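Local coordinates for protein adenine phosphoribosyltransferase, putative (Trypanosoma brucei brucei, PDB 5VN4) that probably catalyses the purine-salvage reaction that joins adenine to 5-phospho-alpha-D-ribose 1-diphosphate, giving AMP and diphosphate, and works as a homodimer, at residues A[60-63]-A[64-68]; A[97-101]-A[102-106]; A[137-141]-A[142-146]; A[168-172]-A[173-177]; A[196-200]-A[201-205]. All coordinates share one frame; numbering follows the deposited sequence.

Interaction 1: A[60-63]-A[64-68]; sequences PEVM and RGIRD
Four successive i-to-i+4 backbone bonds join residues 60-63 to 64-68, the opening turns of helix 60-75: Arg64 N to Pro60 O, Gly65 N to Glu61 O, Ile66 N to Val62 O and Arg67 N to Met63 O. The last is nearly straight, 174° at the hydrogen. On one flank Val62 and Ile66 meet through branch ends, Val62 CG1 lying 3.9 Å from Ile66 CD1, and the two side chains run at a slant to each other. Met63 SD is a looser neighbour, 4.3 Å from the same Ile66 CD1. Phe31 of helix 26-34 and Ile56 of helix 54-57 pack on this apolar flank.

Arg64 occupies another side. Its CG is anti to the backbone N (chi1 -172°), and a bend at chi3 (-48°) folds the guanidinium back toward the start of the helix, where Pro60 O lies 3.8 Å above one of its faces, nearer its edge than its centre. NH2, 4.1 Å from Pro60 CB, is hydrogen-bonded to Asn103 OD1 and Val100 O of the second subunit. Arg67 NE reaches Asp68 OD1 at 2.7 Å, and Arg67 NH1 forms a salt bridge with Glu101 of the second subunit. The chemistry divides by flank: Val62 and Ile66 pack within the subunit, whereas both arginines direct hydrogen-bonding groups across the dimer interface, with Arg67 shared between Asp68 and that subunit's Glu101.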
# COMPACT_ATOMS: atom_id res chain seq x y z
N PRO A 60 -4.33 3.52 14.85
CA PRO A 60 -4.89 2.16 14.69
C PRO A 60 -6.37 2.07 14.98
O PRO A 60 -7.05 1.22 14.39
CB PRO A 60 -4.03 1.30 15.63
CG PRO A 60 -3.42 2.27 16.60
CD PRO A 60 -3.20 3.53 15.79
N GLU A 61 -6.91 2.91 15.87
CA GLU A 61 -8.35 2.88 16.13
C GLU A 61 -9.15 3.22 14.87
O GLU A 61 -10.13 2.53 14.54
CB GLU A 61 -8.71 3.80 17.29
CG GLU A 61 -10.19 3.80 17.64
CD GLU A 61 -10.53 4.66 18.84
OE1 GLU A 61 -11.25 4.18 19.73
OE2 GLU A 61 -10.06 5.82 18.90
N VAL A 62 -8.76 4.27 14.15
CA VAL A 62 -9.46 4.61 12.91
C VAL A 62 -9.23 3.54 11.85
O VAL A 62 -10.15 3.18 11.11
CB VAL A 62 -9.09 6.03 12.42
CG1 VAL A 62 -9.58 6.25 10.99
CG2 VAL A 62 -9.69 7.09 13.35
N MET A 63 -8.00 3.02 11.74
CA MET A 63 -7.75 1.95 10.78
C MET A 63 -8.63 0.74 11.05
O MET A 63 -9.20 0.15 10.13
CB MET A 63 -6.27 1.55 10.78
CG MET A 63 -5.35 2.59 10.16
SD MET A 63 -5.59 2.77 8.36
CE MET A 63 -4.63 1.39 7.74
N ARG A 64 -8.76 0.36 12.33
CA ARG A 64 -9.66 -0.73 12.69
C ARG A 64 -11.11 -0.39 12.36
O ARG A 64 -11.87 -1.26 11.93
CB ARG A 64 -9.51 -1.04 14.18
CG ARG A 64 -10.25 -2.28 14.65
CD ARG A 64 -9.89 -2.61 16.09
NE ARG A 64 -8.44 -2.58 16.26
CZ ARG A 64 -7.78 -1.66 16.97
NH1 ARG A 64 -8.45 -0.70 17.60
NH2 ARG A 64 -6.46 -1.71 17.05
N GLY A 65 -11.52 0.87 12.55
CA GLY A 65 -12.88 1.26 12.19
C GLY A 65 -13.13 1.16 10.70
O GLY A 65 -14.20 0.72 10.27
N ILE A 66 -12.14 1.57 9.89
CA ILE A 66 -12.24 1.42 8.44
C ILE A 66 -12.37 -0.05 8.07
O ILE A 66 -13.26 -0.45 7.30
CB ILE A 66 -11.02 2.06 7.75
CG1 ILE A 66 -10.95 3.57 7.98
CG2 ILE A 66 -11.01 1.73 6.25
CD1 ILE A 66 -9.57 4.13 7.70
N ARG A 67 -11.45 -0.87 8.57
CA ARG A 67 -11.47 -2.30 8.30
C ARG A 67 -12.82 -2.89 8.69
O ARG A 67 -13.46 -3.59 7.90
CB ARG A 67 -10.34 -2.97 9.08
CG ARG A 67 -10.07 -4.42 8.73
CD ARG A 67 -10.80 -5.43 9.61
NE ARG A 67 -10.79 -5.14 11.04
CZ ARG A 67 -9.86 -5.54 11.91
NH1 ARG A 67 -8.80 -6.23 11.51
NH2 ARG A 67 -9.99 -5.22 13.19
N ASP A 68 -13.26 -2.62 9.92
CA ASP A 68 -14.49 -3.22 10.42
C ASP A 68 -15.69 -2.79 9.60
O ASP A 68 -16.58 -3.60 9.31
CB ASP A 68 -14.70 -2.85 11.89
CG ASP A 68 -13.72 -3.55 12.83
OD1 ASP A 68 -13.02 -4.49 12.40
OD2 ASP A 68 -13.66 -3.14 14.01

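Interaction 2: A[97-101]-A[102-106]; sequences MIAVE and LNVPF
Ala99 O accepts the long bond of a Schellman motif that closes helix 95-102 and turns the chain toward strand 106-109. Asn103 is its C-prime residue, with positive phi (59°). Two backbone bonds define the motif: Val104 N to Ala99 O, 3.1 Å and almost straight at 170°, and a weak one from Asn103 N to Val100 O. Just before them, Leu102 N still makes an ordinary helical bond to Ile98 O.

The tight part lies beneath this turn. Ala99 CB is enclosed by the returning chain, with Val104 O at 3.4 Å, Val104 CG2 at 4.0 Å and Phe106 CB also at 4.0 Å. Val104 takes chi1 -63°, which sets CG2 between the backbone N and the carbonyl carbon and directs it at Ala99. Ile84 of strand 83-87 packs on both Ala99 and Phe106, so the apolar cluster lies against the sheet.

The other side is looser. Asn103 is exposed, and partly exposed Glu101 lies at the dimer interface; their polar ends meet Arg64 and Arg67 of the second subunit, respectively. Buried Ile98 and partly exposed Leu102 run alongside each other, and their touch is made by single methyl groups, Ile98 CG2 and Leu102 CD1, 3.8 Å apart.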
# COMPACT_ATOMS: atom_id res chain seq x y z
N MET A 97 -6.14 -5.27 4.38
CA MET A 97 -6.69 -5.63 5.69
C MET A 97 -8.17 -6.00 5.59
O MET A 97 -8.66 -6.76 6.43
CB MET A 97 -6.47 -4.50 6.70
CG MET A 97 -7.30 -3.24 6.43
SD MET A 97 -6.79 -1.90 7.52
CE MET A 97 -7.87 -0.60 6.93
N ILE A 98 -8.87 -5.48 4.59
CA ILE A 98 -10.26 -5.88 4.35
C ILE A 98 -10.31 -7.23 3.66
O ILE A 98 -11.05 -8.14 4.08
CB ILE A 98 -10.99 -4.79 3.55
CG1 ILE A 98 -11.01 -3.48 4.34
CG2 ILE A 98 -12.41 -5.23 3.20
CD1 ILE A 98 -11.29 -2.25 3.48
N ALA A 99 -9.51 -7.39 2.60
CA ALA A 99 -9.53 -8.61 1.81
C ALA A 99 -9.17 -9.84 2.64
O ALA A 99 -9.74 -10.92 2.43
CB ALA A 99 -8.57 -8.48 0.63
N VAL A 100 -8.22 -9.71 3.57
CA VAL A 100 -7.83 -10.88 4.35
C VAL A 100 -8.99 -11.37 5.21
O VAL A 100 -9.19 -12.59 5.35
CB VAL A 100 -6.53 -10.63 5.14
CG1 VAL A 100 -6.75 -9.64 6.27
CG2 VAL A 100 -5.96 -11.94 5.65
N GLU A 101 -9.78 -10.46 5.78
CA GLU A 101 -10.90 -10.90 6.62
C GLU A 101 -12.04 -11.46 5.78
O GLU A 101 -12.78 -12.33 6.26
CB GLU A 101 -11.42 -9.74 7.47
CG GLU A 101 -10.37 -9.07 8.33
CD GLU A 101 -9.72 -10.02 9.32
OE1 GLU A 101 -10.35 -11.03 9.70
OE2 GLU A 101 -8.58 -9.73 9.72
N LEU A 102 -12.22 -10.96 4.56
CA LEU A 102 -13.22 -11.50 3.66
C LEU A 102 -12.74 -12.76 2.96
O LEU A 102 -13.55 -13.42 2.29
CB LEU A 102 -13.61 -10.45 2.63
CG LEU A 102 -14.31 -9.20 3.15
CD1 LEU A 102 -14.48 -8.20 2.02
CD2 LEU A 102 -15.66 -9.55 3.76
N ASN A 103 -11.46 -13.09 3.08
CA ASN A 103 -10.86 -14.24 2.39
C ASN A 103 -11.02 -14.13 0.88
O ASN A 103 -11.45 -15.07 0.21
CB ASN A 103 -11.42 -15.56 2.92
CG ASN A 103 -10.61 -16.74 2.45
OD1 ASN A 103 -9.38 -16.69 2.40
ND2 ASN A 103 -11.30 -17.81 2.07
N VAL A 104 -10.67 -12.96 0.34
CA VAL A 104 -10.71 -12.75 -1.10
C VAL A 104 -9.37 -12.20 -1.56
O VAL A 104 -8.63 -11.58 -0.77
CB VAL A 104 -11.87 -11.80 -1.51
CG1 VAL A 104 -13.23 -12.41 -1.15
CG2 VAL A 104 -11.68 -10.41 -0.89
N PRO A 105 -9.04 -12.39 -2.83
CA PRO A 105 -7.84 -11.76 -3.39
C PRO A 105 -7.88 -10.24 -3.28
O PRO A 105 -8.93 -9.61 -3.44
CB PRO A 105 -7.88 -12.18 -4.86
CG PRO A 105 -8.66 -13.45 -4.87
CD PRO A 105 -9.70 -13.28 -3.80
N PHE A 106 -6.72 -9.66 -3.01
CA PHE A 106 -6.49 -8.24 -3.22
C PHE A 106 -5.66 -8.09 -4.49
O PHE A 106 -4.55 -8.61 -4.58
CB PHE A 106 -5.78 -7.58 -2.04
CG PHE A 106 -5.56 -6.12 -2.27
CD1 PHE A 106 -6.63 -5.24 -2.29
CD2 PHE A 106 -4.29 -5.64 -2.53
CE1 PHE A 106 -6.43 -3.89 -2.54
CE2 PHE A 106 -4.09 -4.29 -2.77
CZ PHE A 106 -5.16 -3.42 -2.78

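Interaction 3: A[137-141]-A[142-146]; sequences MTVRF and GSFDK
Val139, on strand 138-140, is the first residue to reach across, and it does so with CG2, anti to the backbone N. That methyl meets Phe144 CE1 at 4.0 Å, in the plane of the ring and at its edge, the two side chains crossing at about a right angle.

Arg140 opens a type II beta turn that ends at Ser143. Its carbonyl oxygen accepts a bond from Ser143 OG at 2.7 Å, a weaker one from Ser143 N at 3.4 Å, and a third from a water at 2.9 Å that also donates to Phe144 O. Ser143 OG is placed for this by chi1 53°, between backbone N and carbonyl carbon. In the conformer given for Arg140, a bend at chi3 brings NH2 3.6 Å from Ser143 CA; NH2 forms a salt bridge with Glu58 of the second subunit. After Phe141 comes Gly142 with phi 93°, a conformation in which a CB would clash with the preceding carbonyl oxygen.

The turn lies beside strand 119-121, antiparallel partner of 138-140. Val139 packs on both Val107 of strand 106-109 and Leu169 of helix 161-172, while Phe144 rests on Cys173.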
# COMPACT_ATOMS: atom_id res chain seq x y z
N MET A 137 -3.16 3.46 -15.63
CA MET A 137 -3.21 2.38 -14.65
C MET A 137 -3.24 1.04 -15.37
O MET A 137 -3.72 0.93 -16.50
CB MET A 137 -4.45 2.50 -13.76
CG MET A 137 -4.40 3.67 -12.79
SD MET A 137 -3.07 3.46 -11.58
CE MET A 137 -3.21 5.01 -10.67
N THR A 138 -2.72 0.02 -14.70
CA THR A 138 -2.66 -1.33 -15.26
C THR A 138 -3.11 -2.34 -14.22
O THR A 138 -3.10 -2.08 -13.02
CB THR A 138 -1.26 -1.69 -15.77
OG1 THR A 138 -0.33 -1.62 -14.69
CG2 THR A 138 -0.82 -0.73 -16.88
N VAL A 139 -3.50 -3.52 -14.71
CA VAL A 139 -3.87 -4.65 -13.86
C VAL A 139 -3.42 -5.93 -14.55
O VAL A 139 -3.37 -6.00 -15.78
CB VAL A 139 -5.39 -4.64 -13.55
CG1 VAL A 139 -6.21 -5.05 -14.78
CG2 VAL A 139 -5.71 -5.50 -12.34
N ARG A 140 -3.07 -6.94 -13.75
CA ARG A 140 -2.61 -8.21 -14.30
C ARG A 140 -3.75 -8.90 -15.03
O ARG A 140 -4.85 -9.04 -14.48
CB ARG A 140 -2.12 -9.10 -13.16
CG ARG A 140 -1.17 -10.21 -13.55
CD ARG A 140 -0.69 -10.97 -12.31
NE ARG A 140 -1.78 -11.64 -11.62
CZ ARG A 140 -2.32 -12.79 -12.02
NH1 ARG A 140 -1.87 -13.41 -13.10
NH2 ARG A 140 -3.32 -13.33 -11.33
N PHE A 141 -3.51 -9.34 -16.26
CA PHE A 141 -4.50 -10.15 -16.95
C PHE A 141 -4.63 -11.49 -16.25
O PHE A 141 -3.63 -12.12 -15.88
CB PHE A 141 -4.08 -10.37 -18.41
CG PHE A 141 -5.11 -11.11 -19.21
CD1 PHE A 141 -6.20 -10.44 -19.74
CD2 PHE A 141 -5.01 -12.48 -19.41
CE1 PHE A 141 -7.16 -11.11 -20.47
CE2 PHE A 141 -5.97 -13.16 -20.14
CZ PHE A 141 -7.05 -12.47 -20.67
N GLY A 142 -5.87 -11.92 -16.03
CA GLY A 142 -6.15 -13.16 -15.36
C GLY A 142 -6.34 -13.06 -13.86
O GLY A 142 -6.60 -14.09 -13.22
N SER A 143 -6.21 -11.87 -13.29
CA SER A 143 -6.44 -11.70 -11.86
C SER A 143 -7.92 -11.70 -11.49
O SER A 143 -8.26 -11.98 -10.34
CB SER A 143 -5.75 -10.43 -11.35
OG SER A 143 -6.14 -9.30 -12.12
N PHE A 144 -8.79 -11.38 -12.44
CA PHE A 144 -10.23 -11.47 -12.26
C PHE A 144 -10.83 -11.59 -13.66
O PHE A 144 -10.13 -11.42 -14.66
CB PHE A 144 -10.77 -10.27 -11.48
CG PHE A 144 -10.64 -8.97 -12.21
CD1 PHE A 144 -9.42 -8.31 -12.27
CD2 PHE A 144 -11.73 -8.42 -12.87
CE1 PHE A 144 -9.29 -7.13 -12.96
CE2 PHE A 144 -11.60 -7.23 -13.56
CZ PHE A 144 -10.38 -6.59 -13.61
N ASP A 145 -12.12 -11.92 -13.73
CA ASP A 145 -12.72 -12.19 -15.04
C ASP A 145 -14.20 -11.81 -15.03
O ASP A 145 -14.69 -11.18 -14.09
CB ASP A 145 -12.42 -13.62 -15.52
CG ASP A 145 -13.18 -14.69 -14.74
OD1 ASP A 145 -14.10 -14.38 -13.95
OD2 ASP A 145 -12.86 -15.88 -14.93
N LYS A 146 -14.92 -12.22 -16.08
CA LYS A 146 -16.30 -11.78 -16.25
C LYS A 146 -17.23 -12.32 -15.17
O LYS A 146 -18.33 -11.78 -15.00
CB LYS A 146 -16.81 -12.11 -17.65
CG LYS A 146 -16.70 -13.57 -18.05
CD LYS A 146 -17.13 -13.77 -19.50
CE LYS A 146 -16.99 -15.21 -19.91
NZ LYS A 146 -17.85 -16.07 -19.06
O HOH W 1 -7.66 -9.65 -15.03
O HOH W 2 -3.94 -16.11 -12.71

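Interaction 4: A[168-172]-A[173-177]; sequences QLVDA and CGATL
Val170 and Cys173 have the most surface buried in this contact, and they meet through the backbone: Cys173 N donates to Val170 O over 3.1 Å. The C=O...N angle is only 119° and the donor stands 58° out of the carbonyl plane, as expected when a helix tightens at its end and the acceptor lies three residues back instead of four.

The Val170 side chain deals with the returning chain. Its CG1, anti to the backbone N (chi1 172°), lies 4.0 Å from Ala175 CB and 4.2 Å from Leu177 CB, so one methyl touches two alternate residues of the segment that runs into strand 176-182. Val150 of the neighbouring strand 149-153 packs on both Val170 and Leu177.

What reverses the chain between these groups is a Schellman motif at the end of helix 161-172. Gly174 is its positive-phi residue, a conformation that favours glycine. Gly174 N bonds to Asp171 O at 3.1 Å, again from well above the carbonyl plane, and a weak, longer bond of 3.4 Å from Ala175 N returns to Val170 O. Val170 O thus accepts from both Cys173 and Ala175. The helix-to-strand link belongs to the alpha/beta core of the type I phosphoribosyltransferase fold.

On the side of Cys173, Ile120 of strand 119-121 packs on its side chain and on that of Ala172 just before it, while the ring of Phe144 packs on Ala175.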
# COMPACT_ATOMS: atom_id res chain seq x y z
N GLN A 168 -12.40 1.38 -16.21
CA GLN A 168 -11.99 0.91 -17.53
C GLN A 168 -11.36 -0.47 -17.46
O GLN A 168 -11.63 -1.33 -18.31
CB GLN A 168 -11.03 1.92 -18.17
CG GLN A 168 -11.71 3.23 -18.53
CD GLN A 168 -10.75 4.35 -18.86
OE1 GLN A 168 -9.56 4.28 -18.58
NE2 GLN A 168 -11.29 5.42 -19.47
N LEU A 169 -10.54 -0.73 -16.43
CA LEU A 169 -9.89 -2.02 -16.30
C LEU A 169 -10.88 -3.11 -15.89
O LEU A 169 -10.78 -4.25 -16.37
CB LEU A 169 -8.74 -1.92 -15.30
CG LEU A 169 -7.59 -1.00 -15.72
CD1 LEU A 169 -6.63 -0.78 -14.55
CD2 LEU A 169 -6.85 -1.55 -16.93
N VAL A 170 -11.83 -2.79 -15.01
CA VAL A 170 -12.88 -3.75 -14.67
C VAL A 170 -13.70 -4.08 -15.91
O VAL A 170 -13.99 -5.25 -16.19
CB VAL A 170 -13.76 -3.18 -13.54
CG1 VAL A 170 -14.98 -4.06 -13.31
CG2 VAL A 170 -12.95 -3.03 -12.26
N ASP A 171 -14.07 -3.05 -16.67
CA ASP A 171 -14.82 -3.21 -17.91
C ASP A 171 -14.07 -4.06 -18.92
O ASP A 171 -14.68 -4.83 -19.67
CB ASP A 171 -15.11 -1.82 -18.47
CG ASP A 171 -15.99 -1.85 -19.69
OD1 ASP A 171 -17.21 -2.06 -19.52
OD2 ASP A 171 -15.47 -1.63 -20.80
N ALA A 172 -12.74 -3.96 -18.94
CA ALA A 172 -11.93 -4.72 -19.89
C ALA A 172 -12.01 -6.22 -19.67
O ALA A 172 -11.68 -6.98 -20.58
CB ALA A 172 -10.47 -4.26 -19.81
N CYS A 173 -12.44 -6.67 -18.49
CA CYS A 173 -12.63 -8.08 -18.21
C CYS A 173 -14.09 -8.47 -18.08
O CYS A 173 -14.39 -9.64 -17.81
CB CYS A 173 -11.86 -8.50 -16.96
SG CYS A 173 -10.07 -8.24 -17.05
N GLY A 174 -15.01 -7.53 -18.28
CA GLY A 174 -16.43 -7.84 -18.23
C GLY A 174 -16.96 -8.16 -16.86
O GLY A 174 -18.04 -8.73 -16.73
N ALA A 175 -16.23 -7.80 -15.81
CA ALA A 175 -16.61 -8.15 -14.45
C ALA A 175 -17.72 -7.24 -13.94
O ALA A 175 -17.98 -6.16 -14.49
CB ALA A 175 -15.40 -8.03 -13.52
N THR A 176 -18.38 -7.69 -12.88
CA THR A 176 -19.39 -6.88 -12.21
C THR A 176 -18.72 -5.97 -11.20
O THR A 176 -17.97 -6.44 -10.33
CB THR A 176 -20.42 -7.78 -11.53
OG1 THR A 176 -21.14 -8.51 -12.53
CG2 THR A 176 -21.40 -6.94 -10.70
N LEU A 177 -18.95 -4.66 -11.32
CA LEU A 177 -18.44 -3.70 -10.35
C LEU A 177 -19.52 -3.49 -9.30
O LEU A 177 -20.59 -2.94 -9.59
CB LEU A 177 -18.06 -2.39 -11.05
CG LEU A 177 -17.53 -1.27 -10.14
CD1 LEU A 177 -16.34 -1.74 -9.31
CD2 LEU A 177 -17.17 -0.04 -10.95

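Interaction 5: A[196-200]-A[201-205]; sequences HTFAG and GRYSN
The loop that leaves helix 192-197 curls back on the helix end through a type I beta turn, Gly201 to Ser204, before the chain enters strand 208-213. His196, in the last turn of the helix, faces this turn directly. Ser204 O lies over one face of its ring, 3.8 Å above the plane and over the ring centre, while CD2 comes within 3.2 Å of Tyr203 O. NE2 bonds to Val206 O, which, with Phe208 edge-to-face, sets the orientation of the ring. The backbone closes in here as well: Gly201 CA makes a C-H...O contact of 3.4 Å with His196 O.

Around the bend, Phe198 O accepts a bond from Gly201 N (3.0 Å) and a weak one from Arg202 N, and it also receives a hydrogen from a water that in turn accepts from Tyr203 N. Three consecutive residues, Ala199, Gly200 and Gly201, have positive phi; at Gly201 (phi 91°) a CB would clash with the carbonyl oxygen before it.

Two side-chain pairs complete the contact. Phe198 and Tyr203 lie side by side and point the same way, meeting through ring edges with Phe198 CD2 and Tyr203 CE2 4.0 Å apart; Val167 of helix 161-172 packs on both. On the exposed side the Arg202 chain bends at chi3 (-62°), NH1 is held by a salt bridge to Asp171, and the guanidinium lies flat over a methyl group: Ala199 CB sits under the centre of one face, 3.8 Å from Arg202 CZ.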
# COMPACT_ATOMS: atom_id res chain seq x y z
N HIS A 196 -19.82 7.12 -13.73
CA HIS A 196 -21.25 6.95 -13.98
C HIS A 196 -21.66 7.33 -15.39
O HIS A 196 -22.80 7.04 -15.78
CB HIS A 196 -22.08 7.76 -12.99
CG HIS A 196 -22.12 7.17 -11.62
ND1 HIS A 196 -22.65 7.84 -10.54
CD2 HIS A 196 -21.69 5.98 -11.15
CE1 HIS A 196 -22.55 7.08 -9.46
NE2 HIS A 196 -21.97 5.94 -9.80
N THR A 197 -20.79 7.96 -16.16
CA THR A 197 -21.12 8.32 -17.53
C THR A 197 -20.28 7.56 -18.56
O THR A 197 -20.64 7.55 -19.74
CB THR A 197 -21.06 9.84 -17.74
OG1 THR A 197 -19.76 10.33 -17.46
CG2 THR A 197 -22.06 10.55 -16.83
N PHE A 198 -19.20 6.90 -18.12
CA PHE A 198 -18.40 6.05 -18.99
C PHE A 198 -19.27 5.02 -19.72
O PHE A 198 -20.21 4.46 -19.14
CB PHE A 198 -17.36 5.31 -18.14
CG PHE A 198 -16.55 4.28 -18.90
CD1 PHE A 198 -15.66 4.68 -19.89
CD2 PHE A 198 -16.68 2.93 -18.63
CE1 PHE A 198 -14.92 3.74 -20.59
CE2 PHE A 198 -15.92 1.98 -19.32
CZ PHE A 198 -15.05 2.39 -20.31
N ALA A 199 -18.96 4.79 -20.99
CA ALA A 199 -19.62 3.75 -21.78
C ALA A 199 -21.14 3.90 -21.76
O ALA A 199 -21.88 2.93 -21.56
CB ALA A 199 -19.18 2.34 -21.35
N GLY A 200 -21.60 5.13 -21.93
CA GLY A 200 -23.03 5.40 -22.00
C GLY A 200 -23.79 5.12 -20.73
O GLY A 200 -25.00 4.87 -20.78
N GLY A 201 -23.13 5.16 -19.57
CA GLY A 201 -23.81 4.95 -18.31
C GLY A 201 -23.84 3.52 -17.83
O GLY A 201 -24.62 3.21 -16.92
N ARG A 202 -23.01 2.64 -18.41
CA ARG A 202 -22.96 1.23 -18.03
C ARG A 202 -22.80 1.02 -16.52
O ARG A 202 -23.29 0.01 -15.99
CB ARG A 202 -21.81 0.56 -18.79
CG ARG A 202 -21.63 -0.94 -18.56
CD ARG A 202 -20.56 -1.51 -19.50
NE ARG A 202 -20.96 -1.34 -20.90
CZ ARG A 202 -20.13 -1.31 -21.93
NH1 ARG A 202 -18.82 -1.45 -21.75
NH2 ARG A 202 -20.61 -1.15 -23.16
N TYR A 203 -22.12 1.93 -15.82
CA TYR A 203 -21.85 1.78 -14.40
C TYR A 203 -22.58 2.79 -13.53
O TYR A 203 -22.19 3.02 -12.38
CB TYR A 203 -20.34 1.79 -14.15
CG TYR A 203 -19.66 0.66 -14.91
CD1 TYR A 203 -19.66 -0.65 -14.42
CD2 TYR A 203 -19.08 0.88 -16.16
CE1 TYR A 203 -19.08 -1.69 -15.14
CE2 TYR A 203 -18.49 -0.14 -16.87
CZ TYR A 203 -18.49 -1.42 -16.36
OH TYR A 203 -17.92 -2.43 -17.10
N SER A 204 -23.66 3.40 -14.04
CA SER A 204 -24.37 4.41 -13.26
C SER A 204 -25.04 3.84 -12.01
O SER A 204 -25.37 4.61 -11.10
CB SER A 204 -25.40 5.13 -14.12
OG SER A 204 -26.38 4.23 -14.58
N ASN A 205 -25.24 2.52 -11.93
CA ASN A 205 -25.85 1.92 -10.75
C ASN A 205 -24.82 1.50 -9.69
O ASN A 205 -25.17 0.75 -8.77
CB ASN A 205 -26.78 0.77 -11.13
CG ASN A 205 -26.04 -0.47 -11.55
OD1 ASN A 205 -24.87 -0.42 -11.90
ND2 ASN A 205 -26.74 -1.60 -11.52
O HOH W 3 -21.05 4.33 -16.61

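Overall arrangement
All five contacts are local but differ in depth: interaction 4 is buried, interaction 5 lies at the surface, and the other three are partly buried; interactions 1 to 4 all touch the second subunit. Interactions 1 and 2 touch through Met97, which packs against Met63 and Ile66, and their polar ends pair across the dimer. Interactions 2 and 4 both close a helix with a Schellman motif, the first with asparagine and the second with glycine at positive phi. Interactions 3 and 4 meet chiefly through Phe144, whereas interaction 5 joins interaction 4 through Phe198 packing and through Asp171, which salt-bridges Arg202 and probably hydrogen-bonds Tyr203. Interactions 1 and 5 stand about 31 Å apart between centres.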